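Inositol 2-dehydrogenase/D-chiro-inositol 3-dehydrogenase (Lactobacillus casei, PDB 4MIE) oxidises myo-inositol and D-chiro-inositol to their keto forms (2-keto-myo-inositol and 1-keto-D-chiro-inositol), with NAD+ as the probable electron acceptor. Local coordinates at residues D[23-28]-D[285-290]; D[107-112]-D[182-187]; D[36-41]-D[297-302]; D[18-23]-D[71-76]. All coordinates share one frame; numbering follows the deposited sequence.

Interaction 1 of 4, residues D[23-28]-D[285-290]; sequences GAMGRA and SWINRF
Met25 meets Trp286 with its sulfur, which comes in at the rim of the indole and not over a face. SD lies 3.3 Å from CZ3 of Trp286. The line from SD to the centroid of the six-membered ring runs 75° off the ring normal, so this is a Met-aromatic contact of the edge-on kind. A chi1 of -170° swings CG of Met25 away from the backbone N, and the flexible thioether then bends at the next two torsions to reach the ring. Over one face of the indole, toward its rim, lies CG1 of the adjacent Ile287, so this isoleucine is packed against the tryptophan while its CD1 and CG2 face helix 24-35. Gly21 and Gly23 before that helix and Gly26 within its first turn fit the GxGxxG pattern of dinucleotide-binding Rossmann folds; here this turn packs on the short helix 286-289 of the C-terminal alpha/beta domain. Small residues allow Ile287 to come close. Its CD1 reaches CB of Ala24 at 3.7 Å, and its CG2 branch reaches CB of Ala28, one helical turn further on, at 3.8 Å. Ser285 is the N-cap of helix 286-289, its OG accepting a weak bond from Asn288 N. Tyr294 of helix 291-306 touches both Met25 and Trp286.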
# COMPACT_ATOMS: atom_id res chain seq x y z
N GLY D 23 -27.99 -15.86 16.86
CA GLY D 23 -27.89 -15.01 15.71
C GLY D 23 -26.56 -15.22 15.04
O GLY D 23 -25.93 -16.24 15.25
N ALA D 24 -26.13 -14.26 14.23
CA ALA D 24 -24.86 -14.37 13.53
C ALA D 24 -23.67 -14.61 14.48
O ALA D 24 -22.84 -15.45 14.24
CB ALA D 24 -24.63 -13.15 12.65
N MET D 25 -23.64 -13.86 15.56
CA MET D 25 -22.53 -13.93 16.50
C MET D 25 -22.55 -15.24 17.27
O MET D 25 -21.54 -15.89 17.39
CB MET D 25 -22.59 -12.76 17.46
CG MET D 25 -21.36 -12.59 18.32
SD MET D 25 -19.87 -12.03 17.49
CE MET D 25 -18.97 -13.53 17.30
N GLY D 26 -23.72 -15.60 17.77
CA GLY D 26 -23.92 -16.86 18.45
C GLY D 26 -23.53 -18.04 17.60
O GLY D 26 -22.84 -18.93 18.04
N ARG D 27 -23.99 -18.03 16.36
CA ARG D 27 -23.60 -19.02 15.38
C ARG D 27 -22.08 -19.11 15.21
O ARG D 27 -21.52 -20.18 15.18
CB ARG D 27 -24.30 -18.77 14.04
CG ARG D 27 -25.77 -19.15 14.04
CD ARG D 27 -26.46 -18.76 12.77
NE ARG D 27 -25.92 -19.45 11.63
CZ ARG D 27 -26.32 -20.64 11.22
NH1 ARG D 27 -27.27 -21.27 11.86
NH2 ARG D 27 -25.74 -21.18 10.18
N ALA D 28 -21.44 -17.96 15.12
CA ALA D 28 -20.00 -17.90 15.00
C ALA D 28 -19.24 -18.55 16.19
O ALA D 28 -18.29 -19.25 16.00
CB ALA D 28 -19.55 -16.48 14.77
N SER D 285 -17.75 -8.05 6.99
CA SER D 285 -18.27 -8.53 8.25
C SER D 285 -17.31 -8.44 9.42
O SER D 285 -16.20 -8.92 9.35
CB SER D 285 -18.71 -9.98 8.11
OG SER D 285 -18.89 -10.58 9.37
N TRP D 286 -17.78 -7.85 10.51
CA TRP D 286 -17.01 -7.79 11.74
C TRP D 286 -16.69 -9.17 12.29
O TRP D 286 -15.64 -9.38 12.84
CB TRP D 286 -17.68 -6.93 12.80
CG TRP D 286 -19.13 -7.10 12.96
CD1 TRP D 286 -20.10 -6.52 12.22
CD2 TRP D 286 -19.78 -7.85 13.96
NE1 TRP D 286 -21.32 -6.89 12.67
CE2 TRP D 286 -21.15 -7.71 13.75
CE3 TRP D 286 -19.35 -8.64 15.01
CZ2 TRP D 286 -22.08 -8.32 14.54
CZ3 TRP D 286 -20.26 -9.24 15.78
CH2 TRP D 286 -21.61 -9.09 15.56
N ILE D 287 -17.61 -10.10 12.12
CA ILE D 287 -17.37 -11.48 12.49
C ILE D 287 -16.14 -12.06 11.82
O ILE D 287 -15.32 -12.66 12.47
CB ILE D 287 -18.63 -12.34 12.26
CG1 ILE D 287 -19.75 -11.85 13.18
CG2 ILE D 287 -18.32 -13.82 12.43
CD1 ILE D 287 -21.03 -12.54 13.04
N ASN D 288 -15.99 -11.85 10.52
CA ASN D 288 -14.83 -12.34 9.79
C ASN D 288 -13.55 -11.59 10.13
O ASN D 288 -12.50 -12.18 10.25
CB ASN D 288 -15.06 -12.31 8.29
CG ASN D 288 -16.14 -13.25 7.83
OD1 ASN D 288 -16.43 -14.25 8.47
ND2 ASN D 288 -16.75 -12.94 6.70
N ARG D 289 -13.67 -10.29 10.26
CA ARG D 289 -12.53 -9.43 10.53
C ARG D 289 -11.80 -9.78 11.83
O ARG D 289 -10.60 -9.78 11.88
CB ARG D 289 -13.00 -7.98 10.56
CG ARG D 289 -12.04 -6.98 11.18
CD ARG D 289 -10.74 -6.93 10.50
NE ARG D 289 -9.85 -5.96 11.09
CZ ARG D 289 -8.99 -6.20 12.06
NH1 ARG D 289 -8.88 -7.38 12.60
NH2 ARG D 289 -8.23 -5.23 12.48
N PHE D 290 -12.56 -10.10 12.86
CA PHE D 290 -11.99 -10.39 14.16
C PHE D 290 -11.97 -11.87 14.55
O PHE D 290 -11.97 -12.22 15.71
CB PHE D 290 -12.68 -9.54 15.22
CG PHE D 290 -12.30 -8.11 15.17
CD1 PHE D 290 -11.05 -7.70 15.53
CD2 PHE D 290 -13.20 -7.17 14.74
CE1 PHE D 290 -10.71 -6.39 15.46
CE2 PHE D 290 -12.87 -5.86 14.69
CZ PHE D 290 -11.62 -5.47 15.05

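Interaction 2 of 4, residues D[107-112]-D[182-187]; sequences TEKPLA and ITDTLI
The flat peptide carbonyl of Asp184 receives Lys109 NZ in its own plane, on a lone pair of O, at 3.1 Å and with a C=O...N angle of 119°. The Asp184 carboxylate, also flat, offers OD1 to Lys109 NZ in a longer salt bridge of 3.5 Å. One water completes the arrangement: it accepts from Lys109 NZ and donates to Lys109 O and, at 2.8 Å, to Asp184 OD1. Bends at chi2 and chi3 (64° and 50°) curl the lysine chain back, which lets NZ and Lys109 O share that water. A methionine in place of Lys109 would probably leave the Asp184 carboxylate without its salt-bridge partner and the bridging water with one donor fewer. Carbon atoms of Lys109 and Pro110 make the rest of the contact. Lys109 CE rests 3.7 Å from CG2 of Ile187, and the CB, CG and CD atoms of Pro110 gather round Thr183 O, with CD at 3.4 Å; this buried oxygen has no hydrogen-bond partner in the model. Pro110 follows a cis peptide bond, and Glu108-Lys109-Pro110 forms the Glu-Lys-Pro sequence characteristic of the Gfo/Idh/MocA family. A glycerol bonded to Asp184 O and Thr185 OG1 is consistent with a polyol-binding pocket. On the helical side a wider, pi-type turn bonds Ile187 N to Ile182 O. The contact thus joins the loop after strand 104-108 of the Rossmann sheet to helix 180-197, with Phe137 touching both Lys109 and Ile187 and strand 235-241 packed against Thr185 and Leu186.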
# COMPACT_ATOMS: atom_id res chain seq x y z
N THR D 107 -20.19 -13.20 28.47
CA THR D 107 -21.14 -12.35 27.80
C THR D 107 -20.49 -11.46 26.75
O THR D 107 -19.49 -10.81 26.99
CB THR D 107 -22.01 -11.50 28.76
OG1 THR D 107 -23.01 -10.81 28.03
CG2 THR D 107 -21.18 -10.51 29.54
N GLU D 108 -21.08 -11.46 25.57
CA GLU D 108 -20.70 -10.48 24.58
C GLU D 108 -20.97 -9.08 25.12
O GLU D 108 -21.78 -8.89 26.00
CB GLU D 108 -21.44 -10.69 23.27
CG GLU D 108 -20.76 -11.59 22.32
CD GLU D 108 -19.41 -11.09 21.87
OE1 GLU D 108 -19.18 -9.89 21.91
OE2 GLU D 108 -18.58 -11.92 21.50
N LYS D 109 -20.26 -8.11 24.58
CA LYS D 109 -20.54 -6.72 24.86
C LYS D 109 -21.95 -6.36 24.39
O LYS D 109 -22.49 -7.00 23.51
CB LYS D 109 -19.49 -5.81 24.23
CG LYS D 109 -18.86 -6.29 22.96
CD LYS D 109 -19.87 -6.41 21.83
CE LYS D 109 -20.71 -5.17 21.66
NZ LYS D 109 -21.71 -5.34 20.58
N PRO D 110 -22.55 -5.34 25.00
CA PRO D 110 -22.12 -4.69 26.22
C PRO D 110 -22.47 -5.54 27.43
O PRO D 110 -23.21 -6.48 27.29
CB PRO D 110 -22.97 -3.44 26.24
CG PRO D 110 -24.16 -3.82 25.57
CD PRO D 110 -23.74 -4.67 24.46
N LEU D 111 -21.94 -5.19 28.58
CA LEU D 111 -22.31 -5.87 29.80
C LEU D 111 -23.77 -5.62 30.09
O LEU D 111 -24.49 -6.51 30.48
CB LEU D 111 -21.45 -5.42 30.97
CG LEU D 111 -21.83 -5.96 32.35
CD1 LEU D 111 -21.75 -7.45 32.33
CD2 LEU D 111 -20.95 -5.41 33.45
N ALA D 112 -24.18 -4.39 29.89
CA ALA D 112 -25.56 -3.97 29.97
C ALA D 112 -25.73 -2.74 29.09
O ALA D 112 -24.76 -2.19 28.62
CB ALA D 112 -25.92 -3.65 31.37
N ILE D 182 -23.62 3.74 20.60
CA ILE D 182 -22.75 3.71 21.74
C ILE D 182 -22.56 2.30 22.30
O ILE D 182 -21.46 1.80 22.38
CB ILE D 182 -23.27 4.63 22.85
CG1 ILE D 182 -23.71 5.98 22.28
CG2 ILE D 182 -22.23 4.77 23.94
CD1 ILE D 182 -22.66 6.70 21.57
N THR D 183 -23.67 1.68 22.67
CA THR D 183 -23.64 0.43 23.41
C THR D 183 -23.25 -0.80 22.60
O THR D 183 -22.74 -1.75 23.15
CB THR D 183 -24.97 0.15 24.14
OG1 THR D 183 -26.01 -0.03 23.19
CG2 THR D 183 -25.32 1.30 25.05
N ASP D 184 -23.51 -0.79 21.31
CA ASP D 184 -23.15 -1.90 20.46
C ASP D 184 -21.84 -1.64 19.72
O ASP D 184 -21.06 -2.55 19.50
CB ASP D 184 -24.26 -2.19 19.44
CG ASP D 184 -24.90 -3.55 19.62
OD1 ASP D 184 -24.96 -4.05 20.74
OD2 ASP D 184 -25.34 -4.11 18.63
N THR D 185 -21.60 -0.40 19.37
CA THR D 185 -20.52 -0.07 18.46
C THR D 185 -19.34 0.64 19.12
O THR D 185 -18.27 0.09 19.17
CB THR D 185 -21.04 0.70 17.22
OG1 THR D 185 -21.97 -0.11 16.51
CG2 THR D 185 -19.93 1.05 16.32
N LEU D 186 -19.56 1.85 19.63
CA LEU D 186 -18.50 2.62 20.28
C LEU D 186 -17.96 1.98 21.56
O LEU D 186 -16.85 2.23 21.95
CB LEU D 186 -18.96 4.05 20.58
CG LEU D 186 -17.94 5.08 21.07
CD1 LEU D 186 -16.92 5.34 20.02
CD2 LEU D 186 -18.58 6.36 21.52
N ILE D 187 -18.78 1.14 22.17
CA ILE D 187 -18.37 0.36 23.32
C ILE D 187 -16.99 -0.29 23.16
O ILE D 187 -16.23 -0.36 24.09
CB ILE D 187 -19.43 -0.70 23.72
CG1 ILE D 187 -19.29 -1.09 25.18
CG2 ILE D 187 -19.38 -1.90 22.88
CD1 ILE D 187 -19.74 -0.04 26.12
O HOH W 1 -24.33 -6.76 21.24

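Interaction 3 of 4, residues D[36-41]-D[297-302]; sequences VLTGAE and EVQEFI. With SO4 (sulfate ion), chain V.
Gln299 leaves its helix with CG anti to the backbone N (chi1 -174°) and bends at chi2 (70°), which turns its amide to the backbone of Thr38. Both ends of the amide bond Thr38, and NE2 has a second partner in Asp303. Thr38 N donates to OE1 of Gln299 at 2.9 Å, in the carbonyl plane and on a lone pair, while Gln299 NE2 donates to Thr38 O at 3.0 Å, almost straight at 172°. Thr38 OG1 adds a weak bond to OE1. A glutamine fits because it carries a donor and an acceptor side by side, as a backbone does; a leucine here would probably leave N and O of Thr38 without these mates and let the loop move. Apolar packing flanks the amide, with Leu37 CD1 3.7 Å from Val298 CG1 and Ile302 CD1 4.1 Å from Ala40 CB; CG2 of Ile302 lies against the Gly39 carbonyl, 3.5 Å from its O. Gly39, with positive phi, directs its N to O2 of a sulfate ion (probably from the crystallisation liquor) at 3.0 Å. Thr38 and Gly39 of a second subunit bind the same ion. Strand 15-20, helix 24-35 and strand 40-46 form the first beta-alpha-beta crossover of the Rossmann fold, and this turn, between its helix and second strand, is pinned by helix 291-306 of the C-terminal part.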
# COMPACT_ATOMS: atom_id res chain seq x y z
N VAL D 36 -13.08 -25.49 15.69
CA VAL D 36 -11.76 -24.91 15.67
C VAL D 36 -11.03 -25.02 17.02
O VAL D 36 -9.90 -25.47 17.10
CB VAL D 36 -11.85 -23.45 15.25
CG1 VAL D 36 -10.51 -22.77 15.37
CG2 VAL D 36 -12.37 -23.35 13.85
N LEU D 37 -11.71 -24.60 18.07
CA LEU D 37 -11.12 -24.55 19.38
C LEU D 37 -11.08 -25.92 20.05
O LEU D 37 -11.77 -26.82 19.66
CB LEU D 37 -11.85 -23.52 20.24
CG LEU D 37 -12.11 -22.15 19.60
CD1 LEU D 37 -12.81 -21.26 20.54
CD2 LEU D 37 -10.85 -21.50 19.10
N THR D 38 -10.22 -26.03 21.06
CA THR D 38 -10.02 -27.24 21.81
C THR D 38 -10.78 -27.27 23.13
O THR D 38 -10.95 -26.26 23.76
CB THR D 38 -8.54 -27.45 22.16
OG1 THR D 38 -8.08 -26.38 22.98
CG2 THR D 38 -7.71 -27.47 20.96
N GLY D 39 -11.21 -28.45 23.51
CA GLY D 39 -11.74 -28.69 24.84
C GLY D 39 -13.12 -28.14 25.16
O GLY D 39 -13.38 -27.76 26.28
N ALA D 40 -14.01 -28.12 24.18
CA ALA D 40 -15.36 -27.70 24.46
C ALA D 40 -16.40 -28.35 23.56
O ALA D 40 -16.10 -28.73 22.45
CB ALA D 40 -15.47 -26.24 24.36
N GLU D 41 -17.61 -28.45 24.07
CA GLU D 41 -18.74 -28.93 23.32
C GLU D 41 -19.99 -28.16 23.70
O GLU D 41 -20.26 -27.94 24.85
CB GLU D 41 -18.95 -30.42 23.54
CG GLU D 41 -20.05 -31.01 22.69
CD GLU D 41 -20.50 -32.38 23.13
OE1 GLU D 41 -19.88 -32.93 24.06
OE2 GLU D 41 -21.46 -32.90 22.56
N GLU D 297 -9.66 -15.29 22.43
CA GLU D 297 -10.42 -14.87 23.59
C GLU D 297 -11.24 -16.00 24.16
O GLU D 297 -11.23 -16.25 25.34
CB GLU D 297 -11.33 -13.74 23.15
CG GLU D 297 -12.25 -13.16 24.14
CD GLU D 297 -13.26 -12.24 23.46
OE1 GLU D 297 -13.41 -11.10 23.88
OE2 GLU D 297 -13.90 -12.67 22.51
N VAL D 298 -11.96 -16.68 23.29
CA VAL D 298 -12.84 -17.74 23.71
C VAL D 298 -12.05 -18.94 24.19
O VAL D 298 -12.45 -19.60 25.12
CB VAL D 298 -13.86 -18.11 22.61
CG1 VAL D 298 -14.70 -19.28 23.01
CG2 VAL D 298 -14.75 -16.95 22.31
N GLN D 299 -10.91 -19.21 23.57
CA GLN D 299 -10.07 -20.31 24.01
C GLN D 299 -9.53 -20.09 25.43
O GLN D 299 -9.49 -21.00 26.21
CB GLN D 299 -8.95 -20.59 23.04
CG GLN D 299 -8.13 -21.82 23.35
CD GLN D 299 -8.87 -23.12 23.13
OE1 GLN D 299 -9.06 -23.53 22.01
NE2 GLN D 299 -9.28 -23.75 24.20
N GLU D 300 -9.13 -18.86 25.72
CA GLU D 300 -8.67 -18.47 27.04
C GLU D 300 -9.75 -18.73 28.08
O GLU D 300 -9.49 -19.25 29.14
CB GLU D 300 -8.27 -17.00 27.04
CG GLU D 300 -7.72 -16.50 28.34
CD GLU D 300 -7.54 -15.00 28.35
OE1 GLU D 300 -8.49 -14.28 28.62
OE2 GLU D 300 -6.42 -14.57 28.09
N PHE D 301 -10.96 -18.33 27.74
CA PHE D 301 -12.08 -18.50 28.63
C PHE D 301 -12.29 -19.97 28.95
O PHE D 301 -12.34 -20.34 30.11
CB PHE D 301 -13.34 -17.88 28.02
CG PHE D 301 -14.57 -18.11 28.82
CD1 PHE D 301 -14.83 -17.38 29.95
CD2 PHE D 301 -15.47 -19.07 28.45
CE1 PHE D 301 -15.95 -17.59 30.68
CE2 PHE D 301 -16.59 -19.28 29.20
CZ PHE D 301 -16.82 -18.53 30.30
N ILE D 302 -12.39 -20.77 27.91
CA ILE D 302 -12.55 -22.22 28.00
C ILE D 302 -11.43 -22.87 28.83
O ILE D 302 -11.67 -23.75 29.63
CB ILE D 302 -12.61 -22.86 26.61
CG1 ILE D 302 -13.93 -22.50 25.91
CG2 ILE D 302 -12.48 -24.35 26.68
CD1 ILE D 302 -15.18 -22.91 26.66
S SO4 V . -10.26 -31.54 22.09
O1 SO4 V . -10.39 -32.69 21.26
O2 SO4 V . -10.59 -30.39 21.34
O3 SO4 V . -11.17 -31.60 23.17
O4 SO4 V . -8.95 -31.49 22.60

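Interaction 4 of 4, residues D[18-23]-D[71-76]; sequences GVIGTG and TSLLQD
Leu73 O accepts the backbone N of Asp76 at 3.2 Å, holding the turn that follows helix 70-74, while the side chain of Leu73 reaches onto strand 15-20. Its extended first torsion, with CG opposite the backbone N (chi1 -176°), carries both methyl groups out to the strand. CD2 lies 4.3 Å from Gly18 CA and 4.2 Å from Ile20 CG1, so it touches both residues; CD1 approaches Val19 O at 4.1 Å. Gly18 makes room by having no side chain: a beta carbon there would collide with Leu73 CD2. Ile20, with its long CG1 branch, also reaches Leu74, CD1 to CD2 at 4.5 Å. Strand 15-20 is a central strand of the parallel Rossmann sheet, and the glycine-rich turn after it, with Gly21 and Gly23, fits the GxGxxG pattern of nucleotide-binding folds. Gly21 takes backbone angles at which a side chain would jam against the carbonyl of Ile20. In the same turn Thr22 N is held by Asp47. Strand 40-46 adjoins the leucine contact through Thr46, which touches both Ile20 and Leu73, and helix 91-98 adjoins it through Thr94 against Ile20 and Ala98 against Leu74.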
# COMPACT_ATOMS: atom_id res chain seq x y z
N GLY D 18 -23.44 -23.97 27.16
CA GLY D 18 -24.74 -23.52 26.72
C GLY D 18 -24.67 -22.17 26.03
O GLY D 18 -23.97 -21.28 26.47
N VAL D 19 -25.39 -22.02 24.94
CA VAL D 19 -25.33 -20.78 24.19
C VAL D 19 -26.69 -20.09 24.13
O VAL D 19 -27.65 -20.62 23.62
CB VAL D 19 -24.70 -20.97 22.78
CG1 VAL D 19 -24.73 -19.70 21.97
CG2 VAL D 19 -23.30 -21.50 22.88
N ILE D 20 -26.75 -18.90 24.68
CA ILE D 20 -27.96 -18.11 24.71
C ILE D 20 -27.95 -17.02 23.65
O ILE D 20 -27.31 -16.00 23.82
CB ILE D 20 -28.17 -17.49 26.07
CG1 ILE D 20 -28.19 -18.57 27.14
CG2 ILE D 20 -29.44 -16.71 26.10
CD1 ILE D 20 -27.95 -18.08 28.47
N GLY D 21 -28.67 -17.26 22.58
CA GLY D 21 -28.66 -16.38 21.43
C GLY D 21 -27.94 -17.01 20.25
O GLY D 21 -26.77 -17.26 20.30
N THR D 22 -28.68 -17.29 19.19
CA THR D 22 -28.11 -17.94 18.04
C THR D 22 -28.30 -17.14 16.77
O THR D 22 -28.72 -17.66 15.76
CB THR D 22 -28.64 -19.37 17.84
OG1 THR D 22 -30.05 -19.35 17.68
CG2 THR D 22 -28.28 -20.22 19.01
N GLY D 23 -27.99 -15.86 16.86
CA GLY D 23 -27.89 -15.01 15.71
C GLY D 23 -26.56 -15.22 15.04
O GLY D 23 -25.93 -16.24 15.25
N THR D 71 -33.84 -19.06 31.26
CA THR D 71 -34.00 -19.61 32.58
C THR D 71 -33.98 -21.13 32.59
O THR D 71 -33.35 -21.73 33.42
CB THR D 71 -35.23 -19.02 33.31
OG1 THR D 71 -35.19 -19.38 34.69
CG2 THR D 71 -36.50 -19.52 32.73
N SER D 72 -34.63 -21.74 31.61
CA SER D 72 -34.67 -23.18 31.51
C SER D 72 -33.29 -23.76 31.25
O SER D 72 -32.89 -24.71 31.86
CB SER D 72 -35.67 -23.64 30.46
OG SER D 72 -35.35 -23.12 29.19
N LEU D 73 -32.57 -23.15 30.32
CA LEU D 73 -31.22 -23.55 30.02
C LEU D 73 -30.29 -23.44 31.23
O LEU D 73 -29.45 -24.29 31.45
CB LEU D 73 -30.70 -22.72 28.86
CG LEU D 73 -29.32 -23.03 28.28
CD1 LEU D 73 -29.25 -22.67 26.79
CD2 LEU D 73 -28.20 -22.35 29.05
N LEU D 74 -30.44 -22.36 31.99
CA LEU D 74 -29.58 -22.07 33.12
C LEU D 74 -29.79 -23.03 34.29
O LEU D 74 -28.96 -23.14 35.16
CB LEU D 74 -29.80 -20.64 33.59
CG LEU D 74 -29.24 -19.47 32.77
CD1 LEU D 74 -29.73 -18.17 33.32
CD2 LEU D 74 -27.74 -19.45 32.70
N GLN D 75 -30.92 -23.73 34.26
CA GLN D 75 -31.24 -24.73 35.27
C GLN D 75 -30.82 -26.17 34.88
O GLN D 75 -31.18 -27.12 35.55
CB GLN D 75 -32.72 -24.66 35.62
CG GLN D 75 -33.14 -23.34 36.24
CD GLN D 75 -34.61 -23.24 36.55
OE1 GLN D 75 -35.35 -22.57 35.86
NE2 GLN D 75 -35.03 -23.88 37.60
N ASP D 76 -30.07 -26.30 33.81
CA ASP D 76 -29.50 -27.57 33.43
C ASP D 76 -28.16 -27.74 34.14
O ASP D 76 -27.23 -27.04 33.86
CB ASP D 76 -29.33 -27.65 31.90
CG ASP D 76 -28.93 -29.04 31.41
OD1 ASP D 76 -28.06 -29.68 32.00
OD2 ASP D 76 -29.49 -29.49 30.41

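From the N terminus, strand 15-20 and its turn open interaction 4, which closes a short loop at 71-76 within the Rossmann part. Before it closes, interaction 1 opens at 23-28, sharing Gly23 with it, and interaction 3 opens at 36-41; these two close only at 285-290 and 297-302, so interaction 4 crosses both and they cross each other. Interaction 2, between 107-112 and 182-187, begins after interaction 4 has closed and lies wholly within the long loops of interactions 1 and 3. Met25 packs on Glu108, linking interactions 1 and 2. Interactions 1, 2 and 3 join the Rossmann and C-terminal parts, whereas interaction 4 binds the Rossmann part to itself.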